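Local atomic coordinates of dihydroorotate dehydrogenase (Schistosoma mansoni, PDB entry 6UY4), a protein that probably catalyses the FMN-dependent oxidation of (S)-dihydroorotate to orotate, with a quinone as electron acceptor, in de novo pyrimidine synthesis. Residues L80-P85 / G106-E111; H84-A89 / V351-S356; A194-I199 / P237-I242. All coordinates share one frame; numbering follows the deposited sequence.

Contact 1 (L80-P85 / G106-E111)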
loop_
_atom_site.group_PDB
_atom_site.type_symbol
_atom_site.label_atom_id
_atom_site.label_comp_id
_atom_site.label_asym_id
_atom_site.label_seq_id
_atom_site.Cartn_x
_atom_site.Cartn_y
_atom_site.Cartn_z
ATOM N N LEU A 80 11.481 -13.478 -7.049
ATOM C CA LEU A 80 12.329 -12.378 -6.616
ATOM C C LEU A 80 12.821 -12.630 -5.198
ATOM O O LEU A 80 12.074 -13.136 -4.354
ATOM C CB LEU A 80 11.577 -11.047 -6.676
ATOM C CG LEU A 80 11.107 -10.594 -8.060
ATOM C CD1 LEU A 80 10.276 -9.327 -7.953
ATOM C CD2 LEU A 80 12.296 -10.382 -8.979
ATOM N N GLU A 81 14.074 -12.271 -4.940
ATOM C CA GLU A 81 14.685 -12.465 -3.632
ATOM C C GLU A 81 14.344 -11.282 -2.731
ATOM O O GLU A 81 14.596 -10.126 -3.092
ATOM C CB GLU A 81 16.198 -12.625 -3.769
ATOM C CG GLU A 81 16.947 -12.649 -2.450
ATOM C CD GLU A 81 18.450 -12.699 -2.640
ATOM O OE1 GLU A 81 18.901 -12.870 -3.793
ATOM O OE2 GLU A 81 19.181 -12.563 -1.636
ATOM N N PHE A 82 13.774 -11.570 -1.564
ATOM C CA PHE A 82 13.429 -10.555 -0.578
ATOM C C PHE A 82 14.282 -10.750 0.667
ATOM O O PHE A 82 14.426 -11.876 1.156
ATOM C CB PHE A 82 11.944 -10.620 -0.213
ATOM C CG PHE A 82 11.027 -10.083 -1.276
ATOM C CD1 PHE A 82 10.680 -10.859 -2.369
ATOM C CD2 PHE A 82 10.503 -8.805 -1.176
ATOM C CE1 PHE A 82 9.833 -10.369 -3.346
ATOM C CE2 PHE A 82 9.655 -8.308 -2.151
ATOM C CZ PHE A 82 9.320 -9.092 -3.236
ATOM N N ASP A 83 14.848 -9.651 1.174
ATOM C CA ASP A 83 15.616 -9.718 2.412
ATOM C C ASP A 83 14.742 -10.154 3.581
ATOM O O ASP A 83 15.217 -10.847 4.488
ATOM C CB ASP A 83 16.260 -8.361 2.695
ATOM C CG ASP A 83 17.264 -8.411 3.831
ATOM O OD1 ASP A 83 17.678 -9.522 4.223
ATOM O OD2 ASP A 83 17.638 -7.331 4.334
ATOM N N HIS A 84 13.472 -9.770 3.568
ATOM C CA HIS A 84 12.493 -10.163 4.573
ATOM C C HIS A 84 11.106 -9.790 4.048
ATOM O O HIS A 84 10.991 -8.939 3.166
ATOM C CB HIS A 84 12.774 -9.486 5.926
ATOM C CG HIS A 84 12.943 -8.002 5.839
ATOM N ND1 HIS A 84 11.879 -7.128 5.891
ATOM C CD2 HIS A 84 14.053 -7.238 5.708
ATOM C CE1 HIS A 84 12.327 -5.890 5.796
ATOM N NE2 HIS A 84 13.641 -5.927 5.682
ATOM N N PRO A 85 10.046 -10.424 4.560
ATOM C CA PRO A 85 8.709 -10.198 3.982
ATOM C C PRO A 85 8.118 -8.822 4.258
ATOM O O PRO A 85 6.980 -8.572 3.844
ATOM C CB PRO A 85 7.860 -11.297 4.638
ATOM C CG PRO A 85 8.553 -11.581 5.922
ATOM C CD PRO A 85 10.016 -11.450 5.618
ATOM N N GLY A 106 15.432 -0.090 5.864
ATOM C CA GLY A 106 15.132 -1.387 6.436
ATOM C C GLY A 106 14.065 -2.169 5.696
ATOM O O GLY A 106 14.011 -3.397 5.802
ATOM N N PHE A 107 13.206 -1.474 4.954
ATOM C CA PHE A 107 12.165 -2.152 4.192
ATOM C C PHE A 107 12.777 -2.961 3.057
ATOM O O PHE A 107 13.717 -2.519 2.392
ATOM C CB PHE A 107 11.167 -1.142 3.628
ATOM C CG PHE A 107 10.316 -0.479 4.670
ATOM C CD1 PHE A 107 9.325 -1.188 5.327
ATOM C CD2 PHE A 107 10.494 0.858 4.981
ATOM C CE1 PHE A 107 8.534 -0.579 6.283
ATOM C CE2 PHE A 107 9.706 1.475 5.935
ATOM C CZ PHE A 107 8.726 0.754 6.587
ATOM N N SER A 108 12.235 -4.159 2.836
ATOM C CA SER A 108 12.733 -5.013 1.767
ATOM C C SER A 108 12.157 -4.647 0.407
ATOM O O SER A 108 12.775 -4.961 -0.616
ATOM C CB SER A 108 12.426 -6.479 2.071
ATOM O OG SER A 108 11.027 -6.707 2.105
ATOM N N HIS A 109 10.994 -4.000 0.369
ATOM C CA HIS A 109 10.429 -3.553 -0.893
ATOM C C HIS A 109 9.578 -2.314 -0.658
ATOM O O HIS A 109 8.958 -2.157 0.397
ATOM C CB HIS A 109 9.607 -4.655 -1.576
ATOM C CG HIS A 109 8.405 -5.093 -0.800
ATOM N ND1 HIS A 109 8.469 -6.032 0.206
ATOM C CD2 HIS A 109 7.103 -4.733 -0.897
ATOM C CE1 HIS A 109 7.259 -6.226 0.702
ATOM N NE2 HIS A 109 6.413 -5.449 0.051
ATOM N N ILE A 110 9.569 -1.431 -1.653
ATOM C CA ILE A 110 8.778 -0.207 -1.632
ATOM C C ILE A 110 7.788 -0.262 -2.785
ATOM O O ILE A 110 8.149 -0.637 -3.906
ATOM C CB ILE A 110 9.663 1.053 -1.737
ATOM C CG1 ILE A 110 10.821 0.985 -0.741
ATOM C CG2 ILE A 110 8.835 2.309 -1.513
ATOM C CD1 ILE A 110 10.382 0.927 0.700
ATOM N N GLU A 111 6.545 0.112 -2.511
ATOM C CA GLU A 111 5.486 0.129 -3.515
ATOM C C GLU A 111 5.225 1.587 -3.888
ATOM O O GLU A 111 4.439 2.280 -3.243
ATOM C CB GLU A 111 4.230 -0.565 -2.993
ATOM C CG GLU A 111 3.101 -0.670 -4.005
ATOM C CD GLU A 111 2.040 -1.671 -3.586
ATOM O OE1 GLU A 111 2.410 -2.797 -3.189
ATOM O OE2 GLU A 111 0.838 -1.333 -3.649
#
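Polar bonds from His-84 and Ser-108 join the two segments. His-84 uses NE2 to donate to Gly-106 O, 2.6 Å away; the oxygen lies in the ring plane and the bond runs nearly along the C=O axis, although the N-H is bent from it (134°). That carbonyl belongs to a glycine suited to its place: with positive phi, Gly-106 ends the preceding helix in a Schellman motif. Ser-108 OG sits 2.5 Å from His-84 O, but Ile-86 O is also within its reach, so its single proton cannot be assigned. The same hydroxyl accepts a bond from His-109 ND1 (3.3 Å), which restricts the rotation of that imidazole.

The contact lies at the entry to the first two TIM-barrel strands. The 80-82 strand belongs to a small antiparallel hairpin that leads into the first barrel strand, 86-88, while 109-115 is the second, and Phe-82 also packs on Val-165 and Leu-350 of other barrel strands.

Two ring contacts complete the join. Ser-108 CB stands over the centre of the His-84 ring in a CH-pi contact, 3.8 Å from its centroid. In Phe-82, chi1 of -74° sets CG beside the backbone N; the CD2-CE2 edge of the ring faces His-109 in an offset edge-to-face pair, planes at 87° and centroids 5.3 Å apart, and CE2 comes 3.5 Å from His-109 ND1.

Contact 2 (H84-A89 / V351-S356); sequences HPIGLA and VQLYTS. With FMN (flavin mononucleotide), chain G.
Strands 86-88 and 351-353 run parallel as the first and last strands of the eight-stranded TIM barrel; the flanking Pro-85 and Ala-89 supply the outermost bonds of the ladder. Four backbone bonds alternate between them: Val-351 N to Pro-85 O (2.7 Å), Gly-87 N to Val-351 O, Leu-353 N to Gly-87 O, and Ala-89 N to Leu-353 O. Proline can begin this ladder because only its carbonyl is needed.

Ile-86, Leu-88, Val-351 and Leu-353 share the apolar face of the sheet. There Ile-86 and Leu-353 pack on helix 364-376, Val-351 on helix 337-346 and Leu-88 on Phe-107. Ile-86 puts CG1 3.7 Å from Val-351 CG2 and CG2 3.9 Å from Leu-353 CD2, crossing each side chain at a slant. On the other face Gln-352 lies next to Gly-87, which brings no side chain of its own. The Gln-352 chain is extended beyond CG, and OE1 comes 3.4 Å from Ala-89 CA, while NE2 bonds to Glu-111 and His-109.

Beyond Leu-353 the chain turns toward FMN. Thr-355 grips the phosphate twice, with N at 2.9 Å and OG1 at 3.1 Å from O3P. In Tyr-354, chi1 of -168° places CG anti to the backbone N. One face of its ring lies against the dimethylbenzene end of the flavin: C8 is 3.9 Å above the ring plane, offset toward the rim, and OH lies 3.6 Å from C7M.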
loop_
_atom_site.group_PDB
_atom_site.type_symbol
_atom_site.label_atom_id
_atom_site.label_comp_id
_atom_site.label_asym_id
_atom_site.label_seq_id
_atom_site.Cartn_x
_atom_site.Cartn_y
_atom_site.Cartn_z
ATOM N N HIS A 84 13.472 -9.770 3.568
ATOM C CA HIS A 84 12.493 -10.163 4.573
ATOM C C HIS A 84 11.106 -9.790 4.048
ATOM O O HIS A 84 10.991 -8.939 3.166
ATOM C CB HIS A 84 12.774 -9.486 5.926
ATOM C CG HIS A 84 12.943 -8.002 5.839
ATOM N ND1 HIS A 84 11.879 -7.128 5.891
ATOM C CD2 HIS A 84 14.053 -7.238 5.708
ATOM C CE1 HIS A 84 12.327 -5.890 5.796
ATOM N NE2 HIS A 84 13.641 -5.927 5.682
ATOM N N PRO A 85 10.046 -10.424 4.560
ATOM C CA PRO A 85 8.709 -10.198 3.982
ATOM C C PRO A 85 8.118 -8.822 4.258
ATOM O O PRO A 85 6.980 -8.572 3.844
ATOM C CB PRO A 85 7.860 -11.297 4.638
ATOM C CG PRO A 85 8.553 -11.581 5.922
ATOM C CD PRO A 85 10.016 -11.450 5.618
ATOM N N ILE A 86 8.837 -7.916 4.918
ATOM C CA ILE A 86 8.285 -6.637 5.354
ATOM C C ILE A 86 8.677 -5.552 4.363
ATOM O O ILE A 86 9.866 -5.354 4.082
ATOM C CB ILE A 86 8.765 -6.283 6.770
ATOM C CG1 ILE A 86 8.498 -7.447 7.722
ATOM C CG2 ILE A 86 8.081 -5.014 7.262
ATOM C CD1 ILE A 86 9.161 -7.291 9.058
ATOM N N GLY A 87 7.677 -4.836 3.845
ATOM C CA GLY A 87 7.910 -3.732 2.938
ATOM C C GLY A 87 7.002 -2.562 3.263
ATOM O O GLY A 87 6.159 -2.638 4.158
ATOM N N LEU A 88 7.192 -1.475 2.521
ATOM C CA LEU A 88 6.406 -0.260 2.704
ATOM C C LEU A 88 5.253 -0.240 1.709
ATOM O O LEU A 88 5.466 -0.377 0.499
ATOM C CB LEU A 88 7.273 0.987 2.535
ATOM C CG LEU A 88 6.564 2.323 2.768
ATOM C CD1 LEU A 88 6.001 2.391 4.179
ATOM C CD2 LEU A 88 7.504 3.487 2.505
ATOM N N ALA A 89 4.039 -0.061 2.220
ATOM C CA ALA A 89 2.853 -0.069 1.380
ATOM C C ALA A 89 2.812 1.174 0.493
ATOM O O ALA A 89 3.586 2.122 0.657
ATOM C CB ALA A 89 1.591 -0.151 2.237
ATOM N N VAL A 351 4.293 -8.866 3.650
ATOM C CA VAL A 351 3.542 -7.958 4.506
ATOM C C VAL A 351 4.014 -6.532 4.258
ATOM O O VAL A 351 5.178 -6.291 3.924
ATOM C CB VAL A 351 3.674 -8.322 6.003
ATOM C CG1 VAL A 351 2.970 -9.639 6.300
ATOM C CG2 VAL A 351 5.133 -8.384 6.417
ATOM N N GLN A 352 3.092 -5.583 4.417
ATOM C CA GLN A 352 3.380 -4.170 4.222
ATOM C C GLN A 352 2.753 -3.366 5.353
ATOM O O GLN A 352 1.827 -3.821 6.028
ATOM C CB GLN A 352 2.865 -3.662 2.868
ATOM C CG GLN A 352 3.523 -4.307 1.661
ATOM C CD GLN A 352 2.881 -3.888 0.351
ATOM O OE1 GLN A 352 1.910 -3.130 0.336
ATOM N NE2 GLN A 352 3.419 -4.383 -0.757
ATOM N N LEU A 353 3.272 -2.155 5.548
ATOM C CA LEU A 353 2.790 -1.272 6.601
ATOM C C LEU A 353 2.888 0.170 6.125
ATOM O O LEU A 353 3.478 0.467 5.083
ATOM C CB LEU A 353 3.570 -1.481 7.906
ATOM C CG LEU A 353 5.095 -1.325 7.880
ATOM C CD1 LEU A 353 5.522 0.111 8.165
ATOM C CD2 LEU A 353 5.749 -2.286 8.862
ATOM N N TYR A 354 2.305 1.071 6.913
ATOM C CA TYR A 354 2.301 2.491 6.587
ATOM C C TYR A 354 2.124 3.314 7.855
ATOM O O TYR A 354 2.991 4.118 8.208
ATOM C CB TYR A 354 1.187 2.806 5.582
ATOM C CG TYR A 354 1.246 4.183 4.950
ATOM C CD1 TYR A 354 1.384 4.325 3.578
ATOM C CD2 TYR A 354 1.145 5.339 5.719
ATOM C CE1 TYR A 354 1.429 5.571 2.993
ATOM C CE2 TYR A 354 1.195 6.590 5.139
ATOM C CZ TYR A 354 1.337 6.700 3.775
ATOM O OH TYR A 354 1.384 7.945 3.189
ATOM N N THR A 355 0.997 3.118 8.542
ATOM C CA THR A 355 0.673 3.953 9.693
ATOM C C THR A 355 1.657 3.739 10.835
ATOM O O THR A 355 2.073 4.702 11.491
ATOM C CB THR A 355 -0.756 3.675 10.155
ATOM O OG1 THR A 355 -1.667 3.930 9.079
ATOM C CG2 THR A 355 -1.116 4.561 11.334
ATOM N N SER A 356 2.047 2.488 11.089
ATOM C CA SER A 356 3.028 2.228 12.135
ATOM C C SER A 356 4.374 2.866 11.826
ATOM O O SER A 356 5.145 3.137 12.751
ATOM C CB SER A 356 3.199 0.724 12.344
ATOM O OG SER A 356 3.549 0.079 11.133
HETATM N N1 FMN G . -2.968 2.628 -0.935
HETATM C C2 FMN G . -2.855 2.565 -2.310
HETATM O O2 FMN G . -3.026 1.496 -2.893
HETATM N N3 FMN G . -2.548 3.699 -3.034
HETATM C C4 FMN G . -2.354 4.902 -2.387
HETATM O O4 FMN G . -2.082 5.913 -3.033
HETATM C C4A FMN G . -2.468 4.970 -1.004
HETATM N N5 FMN G . -2.277 6.171 -0.352
HETATM C C5A FMN G . -2.386 6.236 1.021
HETATM C C6 FMN G . -2.190 7.449 1.672
HETATM C C7 FMN G . -2.301 7.525 3.055
HETATM C C7M FMN G . -2.089 8.837 3.751
HETATM C C8 FMN G . -2.608 6.384 3.789
HETATM C C8M FMN G . -2.729 6.462 5.283
HETATM C C9 FMN G . -2.806 5.171 3.137
HETATM C C9A FMN G . -2.695 5.092 1.752
HETATM N N10 FMN G . -2.886 3.888 1.096
HETATM C C10 FMN G . -2.776 3.827 -0.279
HETATM C "C1'" FMN G . -3.224 2.641 1.857
HETATM C "C2'" FMN G . -1.955 1.930 2.310
HETATM O "O2'" FMN G . -1.119 1.688 1.201
HETATM C "C3'" FMN G . -2.285 0.600 2.974
HETATM O "O3'" FMN G . -3.121 -0.156 2.126
HETATM C "C4'" FMN G . -2.970 0.781 4.325
HETATM O "O4'" FMN G . -2.660 2.041 4.880
HETATM C "C5'" FMN G . -2.487 -0.314 5.262
HETATM O "O5'" FMN G . -2.879 -0.048 6.585
HETATM P P FMN G . -1.741 0.241 7.682
HETATM O O1P FMN G . -2.413 0.419 9.020
HETATM O O2P FMN G . -0.752 -0.900 7.727
HETATM O O3P FMN G . -1.031 1.518 7.312
#

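Contact 3 (A194-I199 / P237-I242). With FMN (flavin mononucleotide), chain G.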
loop_
_atom_site.group_PDB
_atom_site.type_symbol
_atom_site.label_atom_id
_atom_site.label_comp_id
_atom_site.label_asym_id
_atom_site.label_seq_id
_atom_site.Cartn_x
_atom_site.Cartn_y
_atom_site.Cartn_z
ATOM N N ALA A 194 9.471 -1.925 -13.487
ATOM C CA ALA A 194 9.000 -2.317 -12.168
ATOM C C ALA A 194 9.139 -3.820 -11.962
ATOM O O ALA A 194 9.020 -4.610 -12.901
ATOM C CB ALA A 194 7.541 -1.907 -11.971
ATOM N N ASP A 195 9.390 -4.208 -10.709
ATOM C CA ASP A 195 9.441 -5.628 -10.379
ATOM C C ASP A 195 8.047 -6.241 -10.346
ATOM O O ASP A 195 7.878 -7.413 -10.701
ATOM C CB ASP A 195 10.147 -5.837 -9.040
ATOM C CG ASP A 195 11.612 -5.456 -9.088
ATOM O OD1 ASP A 195 12.232 -5.604 -10.163
ATOM O OD2 ASP A 195 12.145 -5.006 -8.052
ATOM N N TYR A 196 7.044 -5.476 -9.919
ATOM C CA TYR A 196 5.662 -5.925 -9.970
ATOM C C TYR A 196 4.755 -4.711 -10.089
ATOM O O TYR A 196 5.135 -3.589 -9.746
ATOM C CB TYR A 196 5.288 -6.771 -8.743
ATOM C CG TYR A 196 5.291 -6.026 -7.424
ATOM C CD1 TYR A 196 4.136 -5.420 -6.941
ATOM C CD2 TYR A 196 6.441 -5.946 -6.650
ATOM C CE1 TYR A 196 4.132 -4.746 -5.735
ATOM C CE2 TYR A 196 6.445 -5.275 -5.440
ATOM C CZ TYR A 196 5.286 -4.677 -4.989
ATOM O OH TYR A 196 5.281 -4.006 -3.788
ATOM N N LEU A 197 3.546 -4.952 -10.588
ATOM C CA LEU A 197 2.541 -3.917 -10.771
ATOM C C LEU A 197 1.303 -4.261 -9.954
ATOM O O LEU A 197 0.969 -5.436 -9.772
ATOM C CB LEU A 197 2.170 -3.761 -12.250
ATOM C CG LEU A 197 3.324 -3.473 -13.214
ATOM C CD1 LEU A 197 2.868 -3.619 -14.657
ATOM C CD2 LEU A 197 3.901 -2.085 -12.973
ATOM N N VAL A 198 0.628 -3.225 -9.458
ATOM C CA VAL A 198 -0.554 -3.381 -8.619
ATOM C C VAL A 198 -1.677 -2.528 -9.192
ATOM O O VAL A 198 -1.440 -1.421 -9.690
ATOM C CB VAL A 198 -0.273 -2.988 -7.152
ATOM C CG1 VAL A 198 -1.473 -3.311 -6.273
ATOM C CG2 VAL A 198 0.965 -3.694 -6.638
ATOM N N ILE A 199 -2.901 -3.048 -9.124
ATOM C CA ILE A 199 -4.098 -2.323 -9.528
ATOM C C ILE A 199 -5.092 -2.375 -8.377
ATOM O O ILE A 199 -5.396 -3.458 -7.863
ATOM C CB ILE A 199 -4.719 -2.910 -10.810
ATOM C CG1 ILE A 199 -3.724 -2.815 -11.967
ATOM C CG2 ILE A 199 -6.016 -2.192 -11.153
ATOM C CD1 ILE A 199 -4.247 -3.369 -13.263
ATOM N N PRO A 237 4.784 -9.416 -13.022
ATOM C CA PRO A 237 3.677 -9.812 -12.143
ATOM C C PRO A 237 2.633 -8.712 -12.005
ATOM O O PRO A 237 2.958 -7.535 -11.836
ATOM C CB PRO A 237 4.372 -10.094 -10.807
ATOM C CG PRO A 237 5.775 -10.439 -11.180
ATOM C CD PRO A 237 6.096 -9.591 -12.375
ATOM N N ILE A 238 1.367 -9.113 -12.080
ATOM C CA ILE A 238 0.231 -8.209 -11.930
ATOM C C ILE A 238 -0.497 -8.582 -10.647
ATOM O O ILE A 238 -0.982 -9.712 -10.506
ATOM C CB ILE A 238 -0.716 -8.276 -13.139
ATOM C CG1 ILE A 238 -0.017 -7.758 -14.397
ATOM C CG2 ILE A 238 -1.983 -7.483 -12.864
ATOM C CD1 ILE A 238 0.335 -6.291 -14.339
ATOM N N LEU A 239 -0.575 -7.638 -9.714
ATOM C CA LEU A 239 -1.238 -7.854 -8.439
ATOM C C LEU A 239 -2.507 -7.017 -8.352
ATOM O O LEU A 239 -2.614 -5.952 -8.967
ATOM C CB LEU A 239 -0.313 -7.517 -7.264
ATOM C CG LEU A 239 0.660 -8.603 -6.800
ATOM C CD1 LEU A 239 1.716 -8.904 -7.854
ATOM C CD2 LEU A 239 1.311 -8.198 -5.490
ATOM N N LEU A 240 -3.470 -7.513 -7.580
ATOM C CA LEU A 240 -4.755 -6.854 -7.393
ATOM C C LEU A 240 -4.927 -6.528 -5.917
ATOM O O LEU A 240 -4.917 -7.432 -5.075
ATOM C CB LEU A 240 -5.898 -7.740 -7.890
ATOM C CG LEU A 240 -7.124 -7.016 -8.440
ATOM C CD1 LEU A 240 -6.730 -6.114 -9.599
ATOM C CD2 LEU A 240 -8.192 -8.012 -8.867
ATOM N N LYS A 241 -5.085 -5.245 -5.606
ATOM C CA LYS A 241 -5.239 -4.780 -4.234
ATOM C C LYS A 241 -6.708 -4.466 -3.981
ATOM O O LYS A 241 -7.309 -3.660 -4.702
ATOM C CB LYS A 241 -4.368 -3.552 -3.978
ATOM C CG LYS A 241 -4.362 -3.079 -2.536
ATOM C CD LYS A 241 -3.334 -1.979 -2.337
ATOM C CE LYS A 241 -3.287 -1.518 -0.893
ATOM N NZ LYS A 241 -2.244 -0.475 -0.688
ATOM N N ILE A 242 -7.283 -5.095 -2.961
ATOM C CA ILE A 242 -8.707 -4.993 -2.686
ATOM C C ILE A 242 -8.916 -4.278 -1.355
ATOM O O ILE A 242 -7.974 -4.000 -0.612
ATOM C CB ILE A 242 -9.393 -6.373 -2.678
ATOM C CG1 ILE A 242 -8.932 -7.184 -1.466
ATOM C CG2 ILE A 242 -9.098 -7.121 -3.969
ATOM C CD1 ILE A 242 -9.626 -8.515 -1.324
HETATM N N1 FMN G . -2.968 2.628 -0.935
HETATM C C2 FMN G . -2.855 2.565 -2.310
HETATM O O2 FMN G . -3.026 1.496 -2.893
HETATM N N3 FMN G . -2.548 3.699 -3.034
HETATM C C4 FMN G . -2.354 4.902 -2.387
HETATM O O4 FMN G . -2.082 5.913 -3.033
HETATM C C4A FMN G . -2.468 4.970 -1.004
HETATM N N5 FMN G . -2.277 6.171 -0.352
HETATM C C5A FMN G . -2.386 6.236 1.021
HETATM C C6 FMN G . -2.190 7.449 1.672
HETATM C C7 FMN G . -2.301 7.525 3.055
HETATM C C7M FMN G . -2.089 8.837 3.751
HETATM C C8 FMN G . -2.608 6.384 3.789
HETATM C C8M FMN G . -2.729 6.462 5.283
HETATM C C9 FMN G . -2.806 5.171 3.137
HETATM C C9A FMN G . -2.695 5.092 1.752
HETATM N N10 FMN G . -2.886 3.888 1.096
HETATM C C10 FMN G . -2.776 3.827 -0.279
HETATM C "C1'" FMN G . -3.224 2.641 1.857
HETATM C "C2'" FMN G . -1.955 1.930 2.310
HETATM O "O2'" FMN G . -1.119 1.688 1.201
HETATM C "C3'" FMN G . -2.285 0.600 2.974
HETATM O "O3'" FMN G . -3.121 -0.156 2.126
HETATM C "C4'" FMN G . -2.970 0.781 4.325
HETATM O "O4'" FMN G . -2.660 2.041 4.880
HETATM C "C5'" FMN G . -2.487 -0.314 5.262
HETATM O "O5'" FMN G . -2.879 -0.048 6.585
HETATM P P FMN G . -1.741 0.241 7.682
HETATM O O1P FMN G . -2.413 0.419 9.020
HETATM O O2P FMN G . -0.752 -0.900 7.727
HETATM O O3P FMN G . -1.031 1.518 7.312
#
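The Tyr-196 ring meets Leu-239 CD2 obliquely, its CD1 4.2 Å from that methyl, while Val-198 CG2 of its own strand lies in plane at its edge. The Tyr-196 hydroxyl bonds to Glu-111. Across from this segment the puckered ring of Pro-237 sets CD 3.3 Å from Asp-195 O.

Strands 196-200 and 238-242 form, with helix 215-230, a beta-alpha-beta unit of the TIM barrel. The strands run parallel, joined by four backbone bonds, from Leu-197 N to Pro-237 O, Leu-239 N to Leu-197 O, Ile-199 N to Leu-239 O and Lys-241 N to Ile-199 O. Leu-197, Ile-199, Ile-238 and Leu-240 point to one face, where the last three pack on helix 215-230; Leu-197 CD1 meets Ile-238 CD1 at 3.7 Å. Val-198 and Leu-239 point to the other.

Lys-241 suits a place that needs an apolar stem against the sheet and a charged tip at the cofactor. Its CB packs 3.7 Å from Val-198 CG1, and its fully extended chain carries NZ to FMN, 3.1 Å from O2, 3.2 Å from N1 and 3.0 Å from O3', with a weak fourth bond to O2'. A lysine at this end of the flavin could stabilise negative charge building up on N1 and O2 during reduction.

All three contacts reach one parallel barrel sheet, though 80-82 of contact 1 lies in the hairpin before it. Contacts 1 and 2 lie close together, their centres about 9 Å apart, and share His-84 and Pro-85; contact 3 is about 15 Å from the centre of each. Along the chain contact 1 closes before contact 3 opens, and contact 3 is nested within the long loop that contact 2 closes. Strand 86-88 has the last barrel strand on one side and strand 109-115 on the other, where His-109 O meets Leu-88 N. Both later contacts touch the same FMN: contact 2 at the phosphate and the dimethylbenzene end, contact 3 at the N1-O2 edge and the ribityl chain.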